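Local coordinates for protein dihydropteroate synthase (Clostridioides difficile, PDB 6PZ2) that catalyses the folate-pathway condensation of p-aminobenzoate with a dihydropterin pyrophosphate to give dihydropteroate, the step that sulfonamides block in this enzyme family, at residues N254-A257 with A258-T261; I79-L82 with K83-D87; V159-E162 with M163-C167; K121-A124 with S125-K129. All coordinates share one frame; numbering follows the deposited sequence.

Contact 1. Residues N254-A257 with A258-T261. With SO4 (sulfate ion), chain H.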
loop_
_atom_site.group_PDB
_atom_site.type_symbol
_atom_site.label_atom_id
_atom_site.label_comp_id
_atom_site.label_asym_id
_atom_site.label_seq_id
_atom_site.Cartn_x
_atom_site.Cartn_y
_atom_site.Cartn_z
ATOM N N ASN A 254 4.164 -3.206 -7.600
ATOM C CA ASN A 254 3.031 -2.300 -7.686
ATOM C C ASN A 254 1.818 -3.010 -8.303
ATOM O O ASN A 254 0.700 -2.717 -7.904
ATOM C CB ASN A 254 3.366 -1.028 -8.453
ATOM C CG ASN A 254 4.250 -0.102 -7.639
ATOM O OD1 ASN A 254 3.725 0.649 -6.821
ATOM N ND2 ASN A 254 5.552 -0.165 -7.881
ATOM N N LEU A 255 2.001 -3.860 -9.307
ATOM C CA LEU A 255 0.816 -4.573 -9.865
ATOM C C LEU A 255 0.122 -5.419 -8.782
ATOM O O LEU A 255 -1.121 -5.417 -8.713
ATOM C CB LEU A 255 1.249 -5.460 -11.034
ATOM C CG LEU A 255 0.148 -6.293 -11.696
ATOM C CD1 LEU A 255 -0.999 -5.455 -12.218
ATOM C CD2 LEU A 255 0.716 -7.103 -12.846
ATOM N N MET A 256 0.908 -6.130 -7.955
ATOM C CA MET A 256 0.311 -7.009 -6.928
ATOM C C MET A 256 -0.520 -6.162 -5.955
ATOM O O MET A 256 -1.665 -6.489 -5.695
ATOM C CB MET A 256 1.366 -7.809 -6.151
ATOM C CG MET A 256 2.147 -8.799 -6.978
ATOM S SD MET A 256 1.036 -9.912 -7.872
ATOM C CE MET A 256 1.072 -9.309 -9.554
ATOM N N ALA A 257 0.000 -5.016 -5.485
ATOM C CA ALA A 257 -0.748 -4.119 -4.606
ATOM C C ALA A 257 -1.996 -3.552 -5.299
ATOM O O ALA A 257 -3.076 -3.359 -4.681
ATOM C CB ALA A 257 0.188 -3.002 -4.142
ATOM N N ALA A 258 -1.851 -3.228 -6.586
ATOM C CA ALA A 258 -2.949 -2.678 -7.348
ATOM C C ALA A 258 -4.067 -3.719 -7.479
ATOM O O ALA A 258 -5.225 -3.370 -7.437
ATOM C CB ALA A 258 -2.466 -2.264 -8.724
ATOM N N ARG A 259 -3.725 -4.976 -7.673
ATOM C CA ARG A 259 -4.783 -6.015 -7.786
ATOM C C ARG A 259 -5.539 -6.158 -6.463
ATOM O O ARG A 259 -6.743 -6.290 -6.471
ATOM C CB ARG A 259 -4.149 -7.349 -8.171
ATOM C CG ARG A 259 -3.700 -7.356 -9.622
ATOM C CD ARG A 259 -3.216 -8.718 -10.050
ATOM N NE ARG A 259 -2.899 -8.738 -11.460
ATOM C CZ ARG A 259 -2.261 -9.734 -12.068
ATOM N NH1 ARG A 259 -2.059 -9.681 -13.374
ATOM N NH2 ARG A 259 -1.859 -10.792 -11.381
ATOM N N MET A 260 -4.835 -6.005 -5.336
ATOM C CA MET A 260 -5.461 -6.147 -4.049
ATOM C C MET A 260 -6.406 -4.964 -3.871
ATOM O O MET A 260 -7.554 -5.137 -3.504
ATOM C CB MET A 260 -4.430 -6.233 -2.913
ATOM C CG MET A 260 -5.042 -6.635 -1.572
ATOM S SD MET A 260 -5.800 -8.304 -1.654
ATOM C CE MET A 260 -7.263 -8.066 -0.655
ATOM N N THR A 261 -5.942 -3.773 -4.235
ATOM C CA THR A 261 -6.777 -2.603 -4.113
ATOM C C THR A 261 -7.960 -2.674 -5.090
ATOM O O THR A 261 -9.093 -2.305 -4.745
ATOM C CB THR A 261 -5.936 -1.336 -4.331
ATOM O OG1 THR A 261 -4.708 -1.417 -3.600
ATOM C CG2 THR A 261 -6.712 -0.108 -3.945
HETATM S S SO4 H . -0.950 -13.367 -14.097
HETATM O O1 SO4 H . -1.836 -12.638 -15.040
HETATM O O2 SO4 H . 0.328 -12.633 -13.839
HETATM O O3 SO4 H . -1.737 -13.523 -12.852
HETATM O O4 SO4 H . -0.632 -14.722 -14.629
#

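Contact 2. Residues I79-L82 with K83-D87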
loop_
_atom_site.group_PDB
_atom_site.type_symbol
_atom_site.label_atom_id
_atom_site.label_comp_id
_atom_site.label_asym_id
_atom_site.label_seq_id
_atom_site.Cartn_x
_atom_site.Cartn_y
_atom_site.Cartn_z
ATOM N N ILE A 79 12.490 2.298 -29.904
ATOM C CA ILE A 79 11.108 2.158 -30.388
ATOM C C ILE A 79 11.050 1.089 -31.484
ATOM O O ILE A 79 10.143 0.260 -31.478
ATOM C CB ILE A 79 10.547 3.491 -30.903
ATOM C CG1 ILE A 79 10.362 4.497 -29.776
ATOM C CG2 ILE A 79 9.249 3.256 -31.668
ATOM C CD1 ILE A 79 10.117 5.886 -30.274
ATOM N N LYS A 80 12.020 1.107 -32.401
ATOM C CA LYS A 80 11.975 0.139 -33.499
ATOM C C LYS A 80 12.059 -1.279 -32.935
ATOM O O LYS A 80 11.234 -2.094 -33.315
ATOM C CB LYS A 80 13.061 0.370 -34.559
ATOM C CG LYS A 80 12.558 1.115 -35.788
ATOM C CD LYS A 80 13.399 0.958 -37.036
ATOM C CE LYS A 80 12.949 -0.141 -37.975
ATOM N NZ LYS A 80 13.723 -1.382 -37.729
ATOM N N LYS A 81 13.006 -1.555 -32.037
ATOM C CA LYS A 81 13.120 -2.907 -31.491
ATOM C C LYS A 81 11.902 -3.260 -30.639
ATOM O O LYS A 81 11.410 -4.384 -30.740
ATOM C CB LYS A 81 14.378 -3.110 -30.650
ATOM C CG LYS A 81 15.614 -3.431 -31.463
ATOM C CD LYS A 81 16.407 -4.596 -30.945
ATOM C CE LYS A 81 17.408 -5.046 -31.987
ATOM N NZ LYS A 81 18.679 -5.472 -31.359
ATOM N N LEU A 82 11.396 -2.325 -29.844
ATOM C CA LEU A 82 10.216 -2.639 -29.051
ATOM C C LEU A 82 9.065 -3.096 -29.957
ATOM O O LEU A 82 8.344 -4.027 -29.642
ATOM C CB LEU A 82 9.776 -1.398 -28.270
ATOM C CG LEU A 82 10.657 -1.013 -27.089
ATOM C CD1 LEU A 82 10.200 0.311 -26.507
ATOM C CD2 LEU A 82 10.631 -2.094 -26.032
ATOM N N LYS A 83 8.854 -2.348 -31.028
ATOM C CA LYS A 83 7.733 -2.551 -31.932
ATOM C C LYS A 83 7.853 -3.904 -32.640
ATOM O O LYS A 83 6.835 -4.535 -32.865
ATOM C CB LYS A 83 7.670 -1.425 -32.967
ATOM C CG LYS A 83 7.132 -0.102 -32.438
ATOM C CD LYS A 83 5.707 -0.190 -31.934
ATOM C CE LYS A 83 4.815 -0.953 -32.892
ATOM N NZ LYS A 83 3.421 -0.469 -32.813
ATOM N N GLN A 84 9.058 -4.359 -32.969
ATOM C CA GLN A 84 9.174 -5.668 -33.599
ATOM C C GLN A 84 9.311 -6.786 -32.558
ATOM O O GLN A 84 8.785 -7.853 -32.832
ATOM C CB GLN A 84 10.301 -5.711 -34.637
ATOM C CG GLN A 84 11.708 -5.514 -34.090
ATOM C CD GLN A 84 12.632 -4.780 -35.043
ATOM O OE1 GLN A 84 12.243 -4.367 -36.138
ATOM N NE2 GLN A 84 13.877 -4.588 -34.626
ATOM N N GLU A 85 9.953 -6.590 -31.399
ATOM C CA GLU A 85 10.273 -7.724 -30.512
ATOM C C GLU A 85 9.237 -7.898 -29.396
ATOM O O GLU A 85 9.333 -8.857 -28.665
ATOM C CB GLU A 85 11.660 -7.584 -29.880
ATOM C CG GLU A 85 12.761 -7.603 -30.921
ATOM C CD GLU A 85 14.177 -7.880 -30.446
ATOM O OE1 GLU A 85 14.345 -8.436 -29.344
ATOM O OE2 GLU A 85 15.119 -7.541 -31.198
ATOM N N LEU A 86 8.271 -7.000 -29.256
ATOM C CA LEU A 86 7.471 -6.915 -28.046
ATOM C C LEU A 86 6.104 -6.369 -28.446
ATOM O O LEU A 86 5.976 -5.369 -29.116
ATOM C CB LEU A 86 8.169 -5.985 -27.047
ATOM C CG LEU A 86 8.150 -6.380 -25.570
ATOM C CD1 LEU A 86 8.546 -7.835 -25.352
ATOM C CD2 LEU A 86 9.070 -5.466 -24.764
ATOM N N ASP A 87 5.085 -7.088 -28.057
ATOM C CA ASP A 87 3.748 -6.688 -28.356
ATOM C C ASP A 87 3.251 -5.868 -27.164
ATOM O O ASP A 87 2.536 -6.417 -26.334
ATOM C CB ASP A 87 2.928 -7.957 -28.594
ATOM C CG ASP A 87 1.496 -7.698 -28.990
ATOM O OD1 ASP A 87 1.195 -6.543 -29.320
ATOM O OD2 ASP A 87 0.707 -8.653 -28.959
#

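Contact 3. Residues V159-E162 with M163-C167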
loop_
_atom_site.group_PDB
_atom_site.type_symbol
_atom_site.label_atom_id
_atom_site.label_comp_id
_atom_site.label_asym_id
_atom_site.label_seq_id
_atom_site.Cartn_x
_atom_site.Cartn_y
_atom_site.Cartn_z
ATOM N N VAL A 159 -7.261 24.626 -19.415
ATOM C CA VAL A 159 -6.599 25.325 -20.502
ATOM C C VAL A 159 -5.907 24.337 -21.460
ATOM O O VAL A 159 -6.019 24.482 -22.674
ATOM C CB VAL A 159 -5.579 26.324 -19.929
ATOM C CG1 VAL A 159 -4.665 26.852 -21.022
ATOM C CG2 VAL A 159 -6.277 27.451 -19.175
ATOM N N SER A 160 -5.146 23.378 -20.934
ATOM C CA SER A 160 -4.444 22.389 -21.761
ATOM C C SER A 160 -5.465 21.548 -22.532
ATOM O O SER A 160 -5.228 21.207 -23.680
ATOM C CB SER A 160 -3.514 21.525 -20.933
ATOM O OG SER A 160 -2.523 22.336 -20.300
ATOM N N ILE A 161 -6.601 21.247 -21.928
ATOM C CA ILE A 161 -7.597 20.416 -22.617
ATOM C C ILE A 161 -8.182 21.225 -23.784
ATOM O O ILE A 161 -8.454 20.687 -24.856
ATOM C CB ILE A 161 -8.707 19.948 -21.652
ATOM C CG1 ILE A 161 -8.164 18.974 -20.605
ATOM C CG2 ILE A 161 -9.901 19.345 -22.408
ATOM C CD1 ILE A 161 -9.131 18.711 -19.468
ATOM N N GLU A 162 -8.374 22.523 -23.580
ATOM C CA GLU A 162 -8.908 23.368 -24.654
ATOM C C GLU A 162 -7.894 23.503 -25.799
ATOM O O GLU A 162 -8.308 23.417 -26.968
ATOM C CB GLU A 162 -9.373 24.720 -24.111
ATOM C CG GLU A 162 -10.827 24.657 -23.658
ATOM C CD GLU A 162 -11.330 25.808 -22.795
ATOM O OE1 GLU A 162 -10.688 26.885 -22.803
ATOM O OE2 GLU A 162 -12.359 25.620 -22.104
ATOM N N MET A 163 -6.606 23.667 -25.482
ATOM C CA MET A 163 -5.545 23.612 -26.496
ATOM C C MET A 163 -5.650 22.298 -27.274
ATOM O O MET A 163 -5.737 22.278 -28.505
ATOM C CB MET A 163 -4.158 23.708 -25.875
ATOM C CG MET A 163 -3.904 25.059 -25.264
ATOM S SD MET A 163 -2.457 25.054 -24.149
ATOM C CE MET A 163 -1.128 24.798 -25.325
ATOM N N ALA A 164 -5.736 21.195 -26.565
ATOM C CA ALA A 164 -5.837 19.930 -27.273
ATOM C C ALA A 164 -7.066 19.934 -28.186
ATOM O O ALA A 164 -7.030 19.523 -29.351
ATOM C CB ALA A 164 -5.875 18.784 -26.292
ATOM N N MET A 165 -8.177 20.395 -27.674
ATOM C CA MET A 165 -9.390 20.308 -28.497
ATOM C C MET A 165 -9.365 21.250 -29.713
ATOM O O MET A 165 -9.888 20.905 -30.773
ATOM C CB MET A 165 -10.616 20.662 -27.668
ATOM C CG MET A 165 -11.632 19.573 -27.788
ATOM S SD MET A 165 -11.661 18.756 -26.225
ATOM C CE MET A 165 -12.359 20.095 -25.254
ATOM N N SER A 166 -8.745 22.414 -29.571
ATOM C CA SER A 166 -8.667 23.346 -30.677
ATOM C C SER A 166 -7.877 22.719 -31.828
ATOM O O SER A 166 -8.017 23.177 -32.961
ATOM C CB SER A 166 -8.057 24.655 -30.245
ATOM O OG SER A 166 -6.723 24.457 -29.805
ATOM N N CYS A 167 -7.076 21.686 -31.542
ATOM C CA CYS A 167 -6.297 21.026 -32.572
ATOM C C CYS A 167 -6.923 19.677 -32.914
ATOM O O CYS A 167 -6.282 18.852 -33.586
ATOM C CB CYS A 167 -4.833 20.835 -32.208
ATOM S SG CYS A 167 -3.994 22.408 -31.892
#

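Contact 4. Residues K121-A124 with S125-K129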
loop_
_atom_site.group_PDB
_atom_site.type_symbol
_atom_site.label_atom_id
_atom_site.label_comp_id
_atom_site.label_asym_id
_atom_site.label_seq_id
_atom_site.Cartn_x
_atom_site.Cartn_y
_atom_site.Cartn_z
ATOM N N LYS A 121 4.567 24.765 -28.620
ATOM C CA LYS A 121 3.299 25.203 -29.209
ATOM C C LYS A 121 2.844 24.202 -30.280
ATOM O O LYS A 121 1.645 24.161 -30.554
ATOM C CB LYS A 121 3.391 26.625 -29.774
ATOM C CG LYS A 121 3.869 27.695 -28.795
ATOM C CD LYS A 121 3.446 29.127 -29.129
ATOM C CE LYS A 121 3.964 29.650 -30.457
ATOM N NZ LYS A 121 5.433 29.874 -30.468
ATOM N N ASN A 122 3.726 23.357 -30.833
ATOM C CA ASN A 122 3.261 22.399 -31.858
ATOM C C ASN A 122 2.733 21.077 -31.286
ATOM O O ASN A 122 2.219 20.232 -32.083
ATOM C CB ASN A 122 4.355 22.057 -32.867
ATOM C CG ASN A 122 4.829 23.289 -33.608
ATOM O OD1 ASN A 122 4.027 24.117 -34.034
ATOM N ND2 ASN A 122 6.135 23.449 -33.677
ATOM N N MET A 123 2.831 20.891 -29.965
ATOM C CA MET A 123 2.622 19.556 -29.409
ATOM C C MET A 123 1.166 19.145 -29.610
ATOM O O MET A 123 0.917 18.029 -30.012
ATOM C CB MET A 123 2.970 19.440 -27.921
ATOM C CG MET A 123 2.698 18.033 -27.384
ATOM S SD MET A 123 3.802 16.784 -28.082
ATOM C CE MET A 123 5.234 17.136 -27.067
ATOM N N ALA A 124 0.227 20.049 -29.324
ATOM C CA ALA A 124 -1.176 19.739 -29.463
ATOM C C ALA A 124 -1.492 19.306 -30.890
ATOM O O ALA A 124 -2.252 18.339 -31.045
ATOM C CB ALA A 124 -2.037 20.909 -29.048
ATOM N N SER A 125 -0.961 19.985 -31.916
ATOM C CA SER A 125 -1.393 19.624 -33.293
ATOM C C SER A 125 -0.719 18.321 -33.729
ATOM O O SER A 125 -1.320 17.521 -34.467
ATOM C CB SER A 125 -1.219 20.742 -34.314
ATOM O OG SER A 125 0.079 21.289 -34.279
ATOM N N VAL A 126 0.477 18.055 -33.209
ATOM C CA VAL A 126 1.088 16.727 -33.451
ATOM C C VAL A 126 0.191 15.626 -32.881
ATOM O O VAL A 126 -0.093 14.618 -33.552
ATOM C CB VAL A 126 2.511 16.619 -32.889
ATOM C CG1 VAL A 126 2.984 15.169 -32.865
ATOM C CG2 VAL A 126 3.484 17.485 -33.675
ATOM N N ILE A 127 -0.341 15.839 -31.679
ATOM C CA ILE A 127 -1.149 14.769 -31.060
ATOM C C ILE A 127 -2.412 14.530 -31.886
ATOM O O ILE A 127 -2.822 13.367 -32.117
ATOM C CB ILE A 127 -1.433 15.073 -29.572
ATOM C CG1 ILE A 127 -0.172 14.805 -28.740
ATOM C CG2 ILE A 127 -2.618 14.266 -29.056
ATOM C CD1 ILE A 127 -0.002 15.746 -27.596
ATOM N N GLY A 128 -3.024 15.656 -32.281
ATOM C CA GLY A 128 -4.239 15.632 -33.114
ATOM C C GLY A 128 -3.980 14.949 -34.447
ATOM O O GLY A 128 -4.716 14.041 -34.853
ATOM N N LYS A 129 -2.889 15.376 -35.075
ATOM C CA LYS A 129 -2.469 14.876 -36.379
ATOM C C LYS A 129 -2.350 13.347 -36.388
ATOM O O LYS A 129 -2.713 12.752 -37.386
ATOM C CB LYS A 129 -1.133 15.524 -36.730
ATOM C CG LYS A 129 -0.402 15.024 -37.969
ATOM C CD LYS A 129 0.809 15.940 -38.200
ATOM C CE LYS A 129 1.576 15.704 -39.481
ATOM N NZ LYS A 129 2.662 16.708 -39.612
HETATM O O HOH W 1 -0.282 22.791 -31.541
#

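Contact 1. Residues N254-A257 with A258-T261
Leu255 and Arg259, one helical turn apart on helix 251-265, pass each other at an oblique angle, and the leucine methyl CD2 lies over one face of the guanidinium, 3.8 Å from Arg259 NH1. Met256, three residues before the arginine, comes to the same face: its chain, bent at chi2 and chi3, runs beside the arginine and brings CE to 3.8 Å from Arg259 NH2. The arginine itself is stretched straight from CG to NE, which carries the flat group beyond the helix to a sulfate ion, probably from the crystallisation liquor. Its NH2 donates to O3 of the sulfate at 3.1 Å, and NH1 adds a weak bond to O1. Two residues further on, Thr261 bonds back to Ala257, one turn earlier. With OG1 beside its own backbone N (chi1 -45°), the hydroxyl donates to Ala257 O at 2.8 Å, while Thr261 N reaches the same oxygen from the opposite face of the carbonyl plane. Residues of the second subunit, among them Val219 beside Arg259 and Ala233 beside Thr261, pack against this part of the helix. Two methyl groups, Leu255 CD2 and Met256 CE, thus lie over one face of the guanidinium, and its N-H groups meet the anion near the edge.

Contact 2. Residues I79-L82 with K83-D87
Lys81 O takes the tightest hydrogen bond of this turn, from Glu85 N at 2.7 Å. The side chains of the same two residues run next to each other in the same direction, yet they meet through carbon: Glu85 OE2 rests 3.2 Å from Lys81 CD, and the ammonium nitrogen Lys81 NZ stays 4.1 Å from that oxygen, beyond a salt bridge. Both charges form salt bridges to helix 33-46, Lys81 with Asp35 and Glu85 with Lys42. The opposite charges nearby would probably still favour one another electrostatically. Gln84 turns back over the preceding turn because its CG sits between the backbone N and the carbonyl carbon (chi1 64°), which lays the amide across Lys81, with NE2 3.8 Å from Lys81 CG. On the apolar side Leu82 CD2 meets Leu86 CD2 at 3.9 Å, the two leucines crossing at a slant where Leu86 leaves helical geometry. Ile79 and Lys83 lie alongside each other, CG2 of the isoleucine 4.0 Å from the lysine CG. Here helix 68-85 ends within the beta-alpha-beta unit running from strand 51-55 to strand 90-93: Leu82 packs on Ile90 of the latter strand and on Ile38 and Ala41 of helix 33-46, while Ile79 faces Leu106 and Val108.

Contact 3. Residues V159-E162 with M163-C167
Ile161 and Met165 make the main apolar contact, lying alongside one another and pointing the same way, with Ile161 CG2 3.8 Å from Met165 CE. The methionine is bent at both chi2 and chi3, and this doubling back returns its terminal methyl toward the preceding turn. A looser apolar pair is formed by Val159 CG1 and Met163 SD, 4.2 Å apart; CG of Met163 stands beside its own backbone N (chi1 -67°), which keeps the sulfur close to the earlier turn.

Backbone bonds supply the second kind of interaction. Met163 N donates to Val159 O at 3.0 Å, and the ladder continues through Ala164, Met165 and Ser166 until Ser166 N reaches Glu162 O at 2.8 Å. Among the polar side chains, Ser166 has two conformers; in one of them OG donates to Met163 O, so that bond is not secure. Ser160 OG looks elsewhere, bonded to Arg118 and to Gly116 O.

Helix 149-166 is the crossover between strands 133-137 and 174-177 of the barrel. Ile161 packs on Tyr204, Val159 and Met163 touch Arg118, and Cys167, just past the helix, reaches helix 123-129.

Contact 4. Residues K121-A124 with S125-K129
Helix 123-129 is the crossover of a beta-alpha-beta unit, and Met123 and Ile127 make its apolar side-chain contact here, crossing with Met123 CG 3.5 Å from Ile127 CD1. The methionine reaches this place with CG opposite its backbone N (chi1 179°) and bends at chi2 and chi3, and its sulfur also approaches the same methyl, SD to CD1 at 4.0 Å. Ile127 CD1 also lies 3.4 Å from Met123 O, the acceptor of its own backbone N-H. The unit belongs to the TIM barrel and leads from strand 110-113 to strand 133-137, and the Met123 and Ile127 side chains both lie on Val111 of the first strand. Val126 packs on Ala97 and Leu104 of helix 97-105, which Met123 also touches at Ala100. Near Lys121 a water bridges the chain: it donates to Lys121 O at 2.6 Å and accepts from Ser125 N at 2.9 Å, so that this amide is served by solvent. The regular ladder then takes over. Val126 N bonds to Asn122 O at 3.0 Å, Ile127 N to Met123 O, and Gly128 N to Ala124 O at 3.1 Å.

Overall arrangement
Followed from the N terminus, the chain meets contact 2 first, then contact 4, contact 3 and finally contact 1. Each joins neighbouring turns of a single helix, so none closes a long loop, and they succeed one another without nesting or crossing. Contacts 2, 4 and 3 belong to crossover helices of the TIM barrel, those of contacts 4 and 3 consecutive, with helix 97-105 between contacts 2 and 4. Contact 1 lies on the C-terminal helix 251-265, which follows strand 245-248 and faces the second subunit. Contacts 3 and 4 touch, Cys167 SG lying 3.8 Å from Ala124 CB, and so link adjacent helices of the outer layer. Contact 1 stands across the chain's centre from both, its centre about 33 Å from that of contact 3.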